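Local coordinates for adenylyltransferase and sulfurtransferase uba4 (Chaetomium thermophilum, PDB 6YUB), which probably activates a ubiquitin-like sulfur-carrier protein by adenylylation and passes sulfur to it, serving tRNA wobble-uridine thiolation and molybdenum cofactor synthesis, at residues B[30-35]-B[221-226]; B[36-41]-B[123-128]; B[77-82]-B[91-96]; B[159-164]-B[251-256]. All coordinates share one frame; numbering follows the deposited sequence.

Contact 1: residues B[30-35]-B[221-226]; sequences LRLMNA and EAIKIL
Ile223 and Leu226, one turn apart on helix 208-228, meet Leu32, Ala35 and the aliphatic part of Arg31 at the end of helix 25-33 and in the link to strand 36-40. Both helices belong to the Rossmann-like ThiF fold of the adenylyltransferase part of the protein, and the contact is buried and almost wholly apolar, with no hydrogen bond across it. At the start of the second segment Glu221 looks elsewhere: its OE2 takes the ammonium of Lys224 at 2.7 Å from Lys224 NZ, through the syn lone pair, on a side where Lys224 also reaches the backbone of another protein chain. Ile223 is the first to touch. Its CG2, anti to the backbone N, lies 4.2 Å from Leu32 CD2, the two side chains passing at a slant, while Leu53 and Ala56 of helix 46-56 border Ile223 as well. Leu226 then does most of the work. Its CB meets the same methyl, 4.1 Å from Leu32 CD2, so one branch of Leu32 serves two residues. Leu226 CG is anti to the carbonyl carbon (chi1 -66°), and from there both methyls of the fork close on Ala35 CB, which is 3.3 Å from Leu226 CD1 and 3.5 Å from Leu226 CD2, both tighter than usual van der Waals contact. The extended chain of Arg31 runs past the helix to hydrogen-bond Val227 O through NH1, and on the way its CD rests 3.5 Å from Leu226 O.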
loop_
_atom_site.group_PDB
_atom_site.type_symbol
_atom_site.label_atom_id
_atom_site.label_comp_id
_atom_site.label_asym_id
_atom_site.label_seq_id
_atom_site.Cartn_x
_atom_site.Cartn_y
_atom_site.Cartn_z
ATOM N N LEU B 30 -7.002 -26.986 -3.043
ATOM C CA LEU B 30 -7.332 -27.646 -4.300
ATOM C C LEU B 30 -7.943 -26.672 -5.299
ATOM O O LEU B 30 -7.730 -26.812 -6.509
ATOM C CB LEU B 30 -8.290 -28.810 -4.053
ATOM C CG LEU B 30 -7.699 -30.038 -3.362
ATOM C CD1 LEU B 30 -8.801 -31.010 -2.971
ATOM C CD2 LEU B 30 -6.672 -30.721 -4.259
ATOM N N ARG B 31 -8.702 -25.685 -4.816
ATOM C CA ARG B 31 -9.296 -24.699 -5.711
ATOM C C ARG B 31 -8.225 -23.839 -6.368
ATOM O O ARG B 31 -8.361 -23.444 -7.534
ATOM C CB ARG B 31 -10.296 -23.831 -4.955
ATOM C CG ARG B 31 -11.636 -24.512 -4.754
ATOM C CD ARG B 31 -12.519 -23.753 -3.780
ATOM N NE ARG B 31 -13.736 -24.502 -3.477
ATOM C CZ ARG B 31 -14.694 -24.085 -2.652
ATOM N NH1 ARG B 31 -14.581 -22.917 -2.037
ATOM N NH2 ARG B 31 -15.761 -24.841 -2.444
ATOM N N LEU B 32 -7.156 -23.516 -5.634
ATOM C CA LEU B 32 -6.030 -22.828 -6.259
ATOM C C LEU B 32 -5.348 -23.727 -7.288
ATOM O O LEU B 32 -5.080 -23.308 -8.421
ATOM C CB LEU B 32 -5.031 -22.379 -5.195
ATOM C CG LEU B 32 -5.521 -21.349 -4.187
ATOM C CD1 LEU B 32 -4.459 -21.116 -3.115
ATOM C CD2 LEU B 32 -5.901 -20.042 -4.879
ATOM N N MET B 33 -5.086 -24.979 -6.916
ATOM C CA MET B 33 -4.335 -25.886 -7.780
ATOM C C MET B 33 -5.122 -26.297 -9.018
ATOM O O MET B 33 -4.515 -26.670 -10.022
ATOM C CB MET B 33 -3.924 -27.129 -6.992
ATOM C CG MET B 33 -3.003 -26.832 -5.824
ATOM S SD MET B 33 -2.850 -28.222 -4.681
ATOM C CE MET B 33 -2.328 -29.526 -5.789
ATOM N N ASN B 34 -6.449 -26.247 -8.966
ATOM C CA ASN B 34 -7.279 -26.534 -10.131
ATOM C C ASN B 34 -7.624 -25.285 -10.926
ATOM O O ASN B 34 -8.373 -25.381 -11.902
ATOM C CB ASN B 34 -8.567 -27.240 -9.689
ATOM C CG ASN B 34 -8.317 -28.667 -9.234
ATOM O OD1 ASN B 34 -7.524 -29.391 -9.838
ATOM N ND2 ASN B 34 -8.988 -29.076 -8.161
ATOM N N ALA B 35 -7.089 -24.131 -10.546
ATOM C CA ALA B 35 -7.441 -22.869 -11.176
ATOM C C ALA B 35 -6.463 -22.521 -12.293
ATOM O O ALA B 35 -5.335 -23.013 -12.347
ATOM C CB ALA B 35 -7.468 -21.742 -10.140
ATOM N N GLU B 221 -6.483 -10.662 -4.417
ATOM C CA GLU B 221 -7.867 -10.717 -4.871
ATOM C C GLU B 221 -8.130 -11.977 -5.681
ATOM O O GLU B 221 -9.156 -12.643 -5.485
ATOM C CB GLU B 221 -8.204 -9.470 -5.683
ATOM C CG GLU B 221 -8.245 -8.204 -4.855
ATOM C CD GLU B 221 -9.151 -8.343 -3.642
ATOM O OE1 GLU B 221 -10.369 -8.553 -3.821
ATOM O OE2 GLU B 221 -8.632 -8.254 -2.504
ATOM N N ALA B 222 -7.216 -12.323 -6.597
ATOM C CA ALA B 222 -7.375 -13.544 -7.376
ATOM C C ALA B 222 -7.486 -14.760 -6.467
ATOM O O ALA B 222 -8.291 -15.664 -6.720
ATOM C CB ALA B 222 -6.205 -13.708 -8.346
ATOM N N ILE B 223 -6.679 -14.799 -5.403
ATOM C CA ILE B 223 -6.748 -15.902 -4.451
ATOM C C ILE B 223 -8.096 -15.911 -3.743
ATOM O O ILE B 223 -8.714 -16.968 -3.574
ATOM C CB ILE B 223 -5.573 -15.817 -3.455
ATOM C CG1 ILE B 223 -4.257 -16.124 -4.179
ATOM C CG2 ILE B 223 -5.783 -16.769 -2.290
ATOM C CD1 ILE B 223 -3.006 -15.849 -3.359
ATOM N N LYS B 224 -8.575 -14.736 -3.319
ATOM C CA LYS B 224 -9.904 -14.647 -2.714
ATOM C C LYS B 224 -10.967 -15.254 -3.624
ATOM O O LYS B 224 -11.790 -16.071 -3.191
ATOM C CB LYS B 224 -10.266 -13.191 -2.424
ATOM C CG LYS B 224 -9.590 -12.566 -1.222
ATOM C CD LYS B 224 -10.140 -11.157 -1.021
ATOM C CE LYS B 224 -9.240 -10.310 -0.148
ATOM N NZ LYS B 224 -9.694 -8.889 -0.147
ATOM N N ILE B 225 -10.964 -14.848 -4.899
ATOM C CA ILE B 225 -12.000 -15.289 -5.828
ATOM C C ILE B 225 -12.004 -16.807 -5.944
ATOM O O ILE B 225 -13.054 -17.452 -5.844
ATOM C CB ILE B 225 -11.800 -14.624 -7.203
ATOM C CG1 ILE B 225 -12.029 -13.114 -7.091
ATOM C CG2 ILE B 225 -12.731 -15.251 -8.232
ATOM C CD1 ILE B 225 -11.544 -12.326 -8.294
ATOM N N LEU B 226 -10.824 -17.400 -6.153
ATOM C CA LEU B 226 -10.744 -18.836 -6.392
ATOM C C LEU B 226 -11.065 -19.632 -5.132
ATOM O O LEU B 226 -11.746 -20.662 -5.202
ATOM C CB LEU B 226 -9.353 -19.194 -6.914
ATOM C CG LEU B 226 -9.003 -18.631 -8.293
ATOM C CD1 LEU B 226 -7.512 -18.780 -8.581
ATOM C CD2 LEU B 226 -9.833 -19.312 -9.374
#

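Contact 2: residues B[36-41]-B[123-128]; sequences KVLIIG and KPWDVI
Lys36 O is gripped by two successive amides: Asp126 N at 2.9 Å from Lys36 O (N-H...O angle 149°) and, more weakly, Val127 N at 3.4 Å from the same oxygen. The residue is held at its other end too, for Lys36 N gives a 3.0 Å bond to Asp126 OD2, reaching it from above the carboxylate plane. Two residues on, Leu38 N meets Val127 O at 3.0 Å in a nearly straight bond (173°). This is the parallel ladder of a Rossmann-type sheet, strand 36-40 beside strand 127-130, with Val37 paired to Val127 and Leu38 to Ile128; strand 36-40 leads into Gly41, consistent with the first glycine of a GxGxxG nucleotide-binding turn. On the face bearing Leu38 and Ile128, Leu38 CB makes a CH-pi contact 3.9 Å from the centroid of the five-membered ring of Trp125. Leu38 CG is anti to the backbone N (chi1 -179°); CD1 lies above the same face, toward its rim near NE1. Pro124 CB lies above the opposite face, also toward the rim, and Trp125 NE1 is tied to Tyr109 OH. The Ile128 side chain lies beside that of Leu38, pointing the same way, with Ile128 CD1 4.0 Å from Leu38 CB, while Ile128 CG2 touches Ile40 CD1 at 3.8 Å.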
loop_
_atom_site.group_PDB
_atom_site.type_symbol
_atom_site.label_atom_id
_atom_site.label_comp_id
_atom_site.label_asym_id
_atom_site.label_seq_id
_atom_site.Cartn_x
_atom_site.Cartn_y
_atom_site.Cartn_z
ATOM N N LYS B 36 -6.923 -21.656 -13.195
ATOM C CA LYS B 36 -6.111 -21.143 -14.295
ATOM C C LYS B 36 -6.218 -19.624 -14.281
ATOM O O LYS B 36 -7.297 -19.076 -14.532
ATOM C CB LYS B 36 -6.571 -21.700 -15.640
ATOM C CG LYS B 36 -6.723 -23.210 -15.690
ATOM C CD LYS B 36 -7.066 -23.661 -17.102
ATOM C CE LYS B 36 -8.111 -24.767 -17.100
ATOM N NZ LYS B 36 -8.465 -25.204 -18.484
ATOM N N VAL B 37 -5.110 -18.946 -13.993
ATOM C CA VAL B 37 -5.088 -17.494 -13.859
ATOM C C VAL B 37 -4.179 -16.917 -14.934
ATOM O O VAL B 37 -3.041 -17.368 -15.099
ATOM C CB VAL B 37 -4.622 -17.061 -12.455
ATOM C CG1 VAL B 37 -4.543 -15.547 -12.359
ATOM C CG2 VAL B 37 -5.558 -17.620 -11.396
ATOM N N LEU B 38 -4.683 -15.914 -15.653
ATOM C CA LEU B 38 -3.942 -15.244 -16.712
ATOM C C LEU B 38 -3.423 -13.907 -16.204
ATOM O O LEU B 38 -4.176 -13.130 -15.604
ATOM C CB LEU B 38 -4.833 -15.034 -17.941
ATOM C CG LEU B 38 -4.187 -14.358 -19.148
ATOM C CD1 LEU B 38 -3.093 -15.243 -19.731
ATOM C CD2 LEU B 38 -5.230 -14.015 -20.210
ATOM N N ILE B 39 -2.144 -13.646 -16.442
ATOM C CA ILE B 39 -1.501 -12.391 -16.060
ATOM C C ILE B 39 -1.071 -11.699 -17.346
ATOM O O ILE B 39 -0.163 -12.174 -18.039
ATOM C CB ILE B 39 -0.304 -12.611 -15.126
ATOM C CG1 ILE B 39 -0.750 -13.331 -13.850
ATOM C CG2 ILE B 39 0.356 -11.281 -14.793
ATOM C CD1 ILE B 39 0.388 -13.691 -12.907
ATOM N N ILE B 40 -1.720 -10.586 -17.669
ATOM C CA ILE B 40 -1.450 -9.846 -18.897
ATOM C C ILE B 40 -0.498 -8.714 -18.526
ATOM O O ILE B 40 -0.905 -7.714 -17.928
ATOM C CB ILE B 40 -2.736 -9.323 -19.542
ATOM C CG1 ILE B 40 -3.774 -10.441 -19.640
ATOM C CG2 ILE B 40 -2.437 -8.763 -20.926
ATOM C CD1 ILE B 40 -5.124 -9.985 -20.155
ATOM N N GLY B 41 0.768 -8.864 -18.892
ATOM C CA GLY B 41 1.784 -7.899 -18.531
ATOM C C GLY B 41 2.767 -8.465 -17.524
ATOM O O GLY B 41 2.362 -8.912 -16.446
ATOM N N LYS B 123 -9.720 -16.644 -23.558
ATOM C CA LYS B 123 -10.794 -17.624 -23.440
ATOM C C LYS B 123 -10.484 -18.795 -22.516
ATOM O O LYS B 123 -11.396 -19.224 -21.790
ATOM C CB LYS B 123 -11.154 -18.149 -24.842
ATOM C CG LYS B 123 -12.541 -18.768 -24.947
ATOM C CD LYS B 123 -12.747 -19.519 -26.264
ATOM C CE LYS B 123 -12.317 -18.688 -27.467
ATOM N NZ LYS B 123 -12.734 -19.305 -28.759
ATOM N N PRO B 124 -9.278 -19.370 -22.499
ATOM C CA PRO B 124 -9.052 -20.585 -21.704
ATOM C C PRO B 124 -8.926 -20.376 -20.200
ATOM O O PRO B 124 -8.758 -21.367 -19.479
ATOM C CB PRO B 124 -7.729 -21.137 -22.276
ATOM C CG PRO B 124 -7.521 -20.430 -23.584
ATOM C CD PRO B 124 -8.148 -19.081 -23.404
ATOM N N TRP B 125 -9.003 -19.151 -19.693
ATOM C CA TRP B 125 -8.605 -18.864 -18.320
ATOM C C TRP B 125 -9.794 -18.519 -17.436
ATOM O O TRP B 125 -10.819 -18.017 -17.900
ATOM C CB TRP B 125 -7.573 -17.725 -18.302
ATOM C CG TRP B 125 -6.394 -18.044 -19.173
ATOM C CD1 TRP B 125 -6.222 -17.700 -20.481
ATOM C CD2 TRP B 125 -5.232 -18.799 -18.801
ATOM N NE1 TRP B 125 -5.028 -18.189 -20.948
ATOM C CE2 TRP B 125 -4.399 -18.864 -19.935
ATOM C CE3 TRP B 125 -4.813 -19.415 -17.616
ATOM C CZ2 TRP B 125 -3.170 -19.524 -19.923
ATOM C CZ3 TRP B 125 -3.598 -20.075 -17.606
ATOM C CH2 TRP B 125 -2.786 -20.121 -18.758
ATOM N N ASP B 126 -9.649 -18.804 -16.146
ATOM C CA ASP B 126 -10.724 -18.639 -15.184
ATOM C C ASP B 126 -10.802 -17.217 -14.638
ATOM O O ASP B 126 -11.892 -16.644 -14.555
ATOM C CB ASP B 126 -10.556 -19.626 -14.021
ATOM C CG ASP B 126 -10.533 -21.069 -14.479
ATOM O OD1 ASP B 126 -11.248 -21.397 -15.449
ATOM O OD2 ASP B 126 -9.799 -21.874 -13.868
ATOM N N VAL B 127 -9.662 -16.650 -14.258
ATOM C CA VAL B 127 -9.595 -15.299 -13.718
ATOM C C VAL B 127 -8.558 -14.520 -14.510
ATOM O O VAL B 127 -7.469 -15.031 -14.797
ATOM C CB VAL B 127 -9.242 -15.297 -12.218
ATOM C CG1 VAL B 127 -9.062 -13.870 -11.717
ATOM C CG2 VAL B 127 -10.311 -16.021 -11.425
ATOM N N ILE B 128 -8.894 -13.283 -14.863
ATOM C CA ILE B 128 -8.035 -12.440 -15.685
ATOM C C ILE B 128 -7.487 -11.318 -14.816
ATOM O O ILE B 128 -8.242 -10.656 -14.103
ATOM C CB ILE B 128 -8.787 -11.863 -16.899
ATOM C CG1 ILE B 128 -9.574 -12.952 -17.624
ATOM C CG2 ILE B 128 -7.815 -11.184 -17.834
ATOM C CD1 ILE B 128 -8.752 -14.129 -18.065
#

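Contact 3: residues B[77-82]-B[91-96]; sequences QVAHAT and DSLITH
Ala79 and His80, at the end of a type I turn that starts at Gln77, press against Ser92 and Leu93 on helix 89-100, and here the contact is tight. Ala79 CB stands 3.4 Å from Leu93 CD1, closer than ordinary methyl packing; Leu93 CG is anti to the backbone N (chi1 171°), and CD1 is the branch that meets the turn. Beside it His80 ND1 and Ser92 OG share a 3.0 Å hydrogen bond, bent to 137° and oblique to the imidazole. The ring turns its edge to the helix backbone, with Leu93 N close to its plane and 3.8 Å from His80 CE1. Both polar groups have second partners: Ser92 OG also meets Arg84 NE, and His80 NE2 is bonded to Ala42 O, so the imidazole is pinned through both nitrogens.

Toward His96 the fit relaxes. Its CB lies 3.5 Å from Ala79 O, and its CD2 is 3.9 Å from Ala79 CB, which approaches the ring obliquely; His96 NE2 turns instead to Gln51. On the more exposed flank of the helix, Thr95 OG1 bonds Asp91 O at 2.9 Å from one face of that carbonyl while Thr95 N comes from the other, and Asp91 forms a salt bridge with Arg110. His80 lies only about 4 Å, side chain to side chain, from Leu74 and Lys89, both predicted to bind ATP: a loop docked on its following helix at the probable nucleotide site of a ThiF-type adenylyltransferase.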
loop_
_atom_site.group_PDB
_atom_site.type_symbol
_atom_site.label_atom_id
_atom_site.label_comp_id
_atom_site.label_asym_id
_atom_site.label_seq_id
_atom_site.Cartn_x
_atom_site.Cartn_y
_atom_site.Cartn_z
ATOM N N GLN B 77 10.530 -3.791 -11.503
ATOM C CA GLN B 77 10.257 -5.150 -11.972
ATOM C C GLN B 77 11.251 -6.111 -11.317
ATOM O O GLN B 77 12.179 -6.628 -11.940
ATOM C CB GLN B 77 10.328 -5.204 -13.495
ATOM C CG GLN B 77 9.552 -4.084 -14.174
ATOM C CD GLN B 77 9.511 -4.212 -15.687
ATOM O OE1 GLN B 77 10.203 -5.046 -16.277
ATOM N NE2 GLN B 77 8.692 -3.382 -16.324
ATOM N N VAL B 78 11.025 -6.344 -10.021
ATOM C CA VAL B 78 12.015 -7.018 -9.184
ATOM C C VAL B 78 12.068 -8.523 -9.384
ATOM O O VAL B 78 12.933 -9.182 -8.797
ATOM C CB VAL B 78 11.750 -6.711 -7.698
ATOM C CG1 VAL B 78 11.791 -5.207 -7.452
ATOM C CG2 VAL B 78 10.411 -7.288 -7.253
ATOM N N ALA B 79 11.175 -9.089 -10.194
ATOM C CA ALA B 79 11.273 -10.502 -10.533
ATOM C C ALA B 79 12.288 -10.770 -11.637
ATOM O O ALA B 79 12.563 -11.937 -11.938
ATOM C CB ALA B 79 9.904 -11.045 -10.956
ATOM N N HIS B 80 12.853 -9.727 -12.235
ATOM C CA HIS B 80 13.838 -9.862 -13.296
ATOM C C HIS B 80 15.248 -9.752 -12.720
ATOM O O HIS B 80 15.453 -9.360 -11.566
ATOM C CB HIS B 80 13.612 -8.802 -14.375
ATOM C CG HIS B 80 12.289 -8.919 -15.069
ATOM N ND1 HIS B 80 11.775 -10.127 -15.492
ATOM C CD2 HIS B 80 11.371 -7.982 -15.408
ATOM C CE1 HIS B 80 10.599 -9.928 -16.062
ATOM N NE2 HIS B 80 10.331 -8.635 -16.024
ATOM N N ALA B 81 16.227 -10.110 -13.546
ATOM C CA ALA B 81 17.625 -10.119 -13.143
ATOM C C ALA B 81 18.441 -9.280 -14.111
ATOM O O ALA B 81 18.061 -9.096 -15.272
ATOM C CB ALA B 81 18.186 -11.545 -13.091
ATOM N N THR B 82 19.567 -8.760 -13.615
ATOM C CA THR B 82 20.447 -7.960 -14.456
ATOM C C THR B 82 21.037 -8.794 -15.589
ATOM O O THR B 82 21.202 -8.305 -16.710
ATOM C CB THR B 82 21.562 -7.341 -13.610
ATOM O OG1 THR B 82 20.985 -6.495 -12.609
ATOM C CG2 THR B 82 22.512 -6.520 -14.478
ATOM N N ASP B 91 9.790 -14.832 -20.233
ATOM C CA ASP B 91 10.729 -15.906 -19.931
ATOM C C ASP B 91 11.547 -15.594 -18.683
ATOM O O ASP B 91 11.816 -16.487 -17.871
ATOM C CB ASP B 91 11.655 -16.144 -21.127
ATOM C CG ASP B 91 10.951 -16.822 -22.288
ATOM O OD1 ASP B 91 10.166 -17.764 -22.045
ATOM O OD2 ASP B 91 11.181 -16.415 -23.445
ATOM N N SER B 92 11.962 -14.335 -18.513
ATOM C CA SER B 92 12.722 -13.960 -17.325
ATOM C C SER B 92 11.871 -14.084 -16.068
ATOM O O SER B 92 12.371 -14.493 -15.015
ATOM C CB SER B 92 13.248 -12.533 -17.477
ATOM O OG SER B 92 13.858 -12.080 -16.287
ATOM N N LEU B 93 10.588 -13.728 -16.157
ATOM C CA LEU B 93 9.707 -13.823 -15.003
ATOM C C LEU B 93 9.440 -15.273 -14.630
ATOM O O LEU B 93 9.469 -15.625 -13.440
ATOM C CB LEU B 93 8.393 -13.099 -15.292
ATOM C CG LEU B 93 7.280 -13.274 -14.263
ATOM C CD1 LEU B 93 7.782 -12.946 -12.874
ATOM C CD2 LEU B 93 6.073 -12.396 -14.620
ATOM N N ILE B 94 9.172 -16.122 -15.626
ATOM C CA ILE B 94 8.911 -17.529 -15.353
ATOM C C ILE B 94 10.146 -18.206 -14.766
ATOM O O ILE B 94 10.026 -19.141 -13.964
ATOM C CB ILE B 94 8.431 -18.241 -16.632
ATOM C CG1 ILE B 94 7.012 -17.783 -16.969
ATOM C CG2 ILE B 94 8.504 -19.756 -16.468
ATOM C CD1 ILE B 94 6.532 -18.180 -18.351
ATOM N N THR B 95 11.340 -17.741 -15.134
ATOM C CA THR B 95 12.552 -18.293 -14.537
ATOM C C THR B 95 12.531 -18.119 -13.022
ATOM O O THR B 95 12.895 -19.038 -12.280
ATOM C CB THR B 95 13.796 -17.630 -15.130
ATOM O OG1 THR B 95 13.906 -17.961 -16.518
ATOM C CG2 THR B 95 15.049 -18.094 -14.396
ATOM N N HIS B 96 12.093 -16.950 -12.546
ATOM C CA HIS B 96 12.021 -16.697 -11.111
ATOM C C HIS B 96 10.830 -17.404 -10.477
ATOM O O HIS B 96 10.920 -17.873 -9.337
ATOM C CB HIS B 96 11.948 -15.191 -10.855
ATOM C CG HIS B 96 11.824 -14.825 -9.408
ATOM N ND1 HIS B 96 12.751 -15.203 -8.461
ATOM C CD2 HIS B 96 10.881 -14.107 -8.750
ATOM C CE1 HIS B 96 12.384 -14.736 -7.280
ATOM N NE2 HIS B 96 11.257 -14.064 -7.430
#

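Contact 4: residues B[159-164]-B[251-256]; sequences QKSGQL and LLIYTY
Two antiparallel strands of the mixed ThiF sheet, 161-167 and 250-255, are zipped together here, with Ser161 facing Thr255, Gly162 facing Tyr254, Gln163 facing Ile253 and Leu164 facing Leu252. The short strand segments run at 165° to one another. In the hydrogen-bonded pairs each residue both gives and takes: Gly162 N reaches Tyr254 O at 2.9 Å, and Leu252 N reaches Leu164 O at 3.0 Å, with the return bonds from Tyr254 N and Leu164 N alongside. Past the last bridge, Tyr256 N adds a 3.0 Å bond to Lys160 O. Around the non-hydrogen-bonded pair Gln163-Ile253, CA-H...O contacts add to the ladder: Gln163 CA lies 3.1 Å from Leu252 O and Ile253 CA 3.3 Å from Gly162 O.

These strands belong to the antiparallel side of the sheet, beyond its parallel Rossmann-type strands: Gln163 bonds back to Ala156 of strand 152-158, and Thr255 bonds on to Ser266. On the face of Ser161 and Gln163, Gln163 CG is 4.2 Å from Ile253 CG1. Ser161 OG sits between the backbone N and the carbonyl carbon (chi1 85°) and is hydrogen-bonded to Val158 O. On the other face Leu164 packs on Met214 and Gln218 of helix 208-228, while the Tyr254 ring stacks with that of Phe267. Tyr256 OH is bonded to the backbone of another protein chain. Leu251 reaches across to the neighbouring strand, its CD1 3.7 Å from Leu164 O.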
loop_
_atom_site.group_PDB
_atom_site.type_symbol
_atom_site.label_atom_id
_atom_site.label_comp_id
_atom_site.label_asym_id
_atom_site.label_seq_id
_atom_site.Cartn_x
_atom_site.Cartn_y
_atom_site.Cartn_z
ATOM N N GLN B 159 -0.656 9.011 -12.358
ATOM C CA GLN B 159 -0.033 10.155 -11.678
ATOM C C GLN B 159 0.858 9.594 -10.576
ATOM O O GLN B 159 1.678 8.703 -10.856
ATOM C CB GLN B 159 -1.131 11.113 -11.222
ATOM N N LYS B 160 0.747 10.065 -9.335
ATOM C CA LYS B 160 1.564 9.587 -8.228
ATOM C C LYS B 160 0.850 8.523 -7.402
ATOM O O LYS B 160 1.085 8.412 -6.194
ATOM C CB LYS B 160 1.966 10.761 -7.335
ATOM C CG LYS B 160 0.783 11.428 -6.639
ATOM C CD LYS B 160 0.890 12.945 -6.681
ATOM C CE LYS B 160 -0.210 13.607 -5.859
ATOM N NZ LYS B 160 -1.575 13.326 -6.390
ATOM N N SER B 161 -0.018 7.733 -8.033
ATOM C CA SER B 161 -0.886 6.826 -7.307
ATOM C C SER B 161 -1.039 5.519 -8.071
ATOM O O SER B 161 -0.613 5.387 -9.220
ATOM C CB SER B 161 -2.272 7.448 -7.073
ATOM O OG SER B 161 -3.114 7.230 -8.195
ATOM N N GLY B 162 -1.662 4.546 -7.406
ATOM C CA GLY B 162 -2.049 3.311 -8.045
ATOM C C GLY B 162 -3.519 3.036 -7.795
ATOM O O GLY B 162 -4.146 3.634 -6.923
ATOM N N GLN B 163 -4.064 2.110 -8.579
ATOM C CA GLN B 163 -5.483 1.800 -8.511
ATOM C C GLN B 163 -5.701 0.304 -8.667
ATOM O O GLN B 163 -4.888 -0.397 -9.268
ATOM C CB GLN B 163 -6.272 2.549 -9.595
ATOM C CG GLN B 163 -6.123 4.057 -9.533
ATOM C CD GLN B 163 -7.023 4.773 -10.520
ATOM O OE1 GLN B 163 -7.183 5.993 -10.461
ATOM N NE2 GLN B 163 -7.613 4.017 -11.437
ATOM N N LEU B 164 -6.818 -0.174 -8.124
ATOM C CA LEU B 164 -7.188 -1.578 -8.226
ATOM C C LEU B 164 -8.698 -1.704 -8.115
ATOM O O LEU B 164 -9.329 -0.991 -7.329
ATOM C CB LEU B 164 -6.507 -2.414 -7.137
ATOM C CG LEU B 164 -6.943 -3.875 -7.028
ATOM C CD1 LEU B 164 -5.727 -4.782 -6.934
ATOM C CD2 LEU B 164 -7.833 -4.062 -5.817
ATOM N N LEU B 251 -13.237 0.883 -5.590
ATOM C CA LEU B 251 -12.078 1.369 -6.334
ATOM C C LEU B 251 -11.014 1.780 -5.323
ATOM O O LEU B 251 -11.160 2.799 -4.639
ATOM C CB LEU B 251 -12.451 2.538 -7.239
ATOM C CG LEU B 251 -11.268 3.229 -7.918
ATOM C CD1 LEU B 251 -10.496 2.251 -8.807
ATOM C CD2 LEU B 251 -11.732 4.432 -8.725
ATOM N N LEU B 252 -9.953 0.987 -5.216
ATOM C CA LEU B 252 -8.862 1.283 -4.295
ATOM C C LEU B 252 -7.887 2.239 -4.969
ATOM O O LEU B 252 -7.439 1.987 -6.095
ATOM C CB LEU B 252 -8.145 0.004 -3.872
ATOM C CG LEU B 252 -7.082 0.178 -2.783
ATOM C CD1 LEU B 252 -7.731 0.559 -1.463
ATOM C CD2 LEU B 252 -6.248 -1.083 -2.631
ATOM N N ILE B 253 -7.560 3.330 -4.283
ATOM C CA ILE B 253 -6.617 4.324 -4.782
ATOM C C ILE B 253 -5.571 4.553 -3.702
ATOM O O ILE B 253 -5.901 5.005 -2.599
ATOM C CB ILE B 253 -7.308 5.647 -5.154
ATOM C CG1 ILE B 253 -8.394 5.399 -6.205
ATOM C CG2 ILE B 253 -6.284 6.660 -5.658
ATOM C CD1 ILE B 253 -9.116 6.646 -6.661
ATOM N N TYR B 254 -4.317 4.245 -4.015
ATOM C CA TYR B 254 -3.203 4.467 -3.104
ATOM C C TYR B 254 -2.351 5.611 -3.636
ATOM O O TYR B 254 -1.779 5.508 -4.725
ATOM C CB TYR B 254 -2.362 3.203 -2.940
ATOM C CG TYR B 254 -1.115 3.433 -2.117
ATOM C CD1 TYR B 254 -1.188 4.057 -0.877
ATOM C CD2 TYR B 254 0.130 3.034 -2.578
ATOM C CE1 TYR B 254 -0.057 4.279 -0.123
ATOM C CE2 TYR B 254 1.271 3.249 -1.828
ATOM C CZ TYR B 254 1.172 3.869 -0.603
ATOM O OH TYR B 254 2.298 4.091 0.150
ATOM N N THR B 255 -2.268 6.692 -2.866
ATOM C CA THR B 255 -1.492 7.867 -3.241
ATOM C C THR B 255 -0.175 7.866 -2.476
ATOM O O THR B 255 -0.158 7.691 -1.254
ATOM C CB THR B 255 -2.275 9.150 -2.956
ATOM O OG1 THR B 255 -3.522 9.114 -3.660
ATOM C CG2 THR B 255 -1.483 10.372 -3.400
ATOM N N TYR B 256 0.922 8.069 -3.203
ATOM C CA TYR B 256 2.278 7.962 -2.664
ATOM C C TYR B 256 2.980 9.295 -2.879
ATOM O O TYR B 256 3.227 9.696 -4.022
ATOM C CB TYR B 256 3.027 6.818 -3.345
ATOM C CG TYR B 256 4.427 6.551 -2.832
ATOM C CD1 TYR B 256 5.518 7.255 -3.325
ATOM C CD2 TYR B 256 4.658 5.572 -1.876
ATOM C CE1 TYR B 256 6.796 7.004 -2.869
ATOM C CE2 TYR B 256 5.932 5.313 -1.413
ATOM C CZ TYR B 256 7.000 6.031 -1.913
ATOM O OH TYR B 256 8.279 5.774 -1.459
#

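Contacts 1 and 2 are direct neighbours in the core: helix 25-33 feeds strand 36-40, and Leu226 of contact 1 lies on Val37 and Val127 of contact 2; the helix-to-helix packing is apolar, whereas the sheet is joined by backbone bonds. Contacts 2 and 4 belong to the same sheet, parallel in one and antiparallel in the other. Contact 4 is mostly buried but has an exposed end at Lys160. Helix 208-228 spans from contact 1 to contact 4, where Glu221 touches Leu164. Contact 3, though farthest from the chain centre, is buried at its touching residues; its chemistry is a side-chain hydrogen bond beside the predicted ATP site. Contacts 1, 3 and 4 also border another protein chain; contact 2 does not.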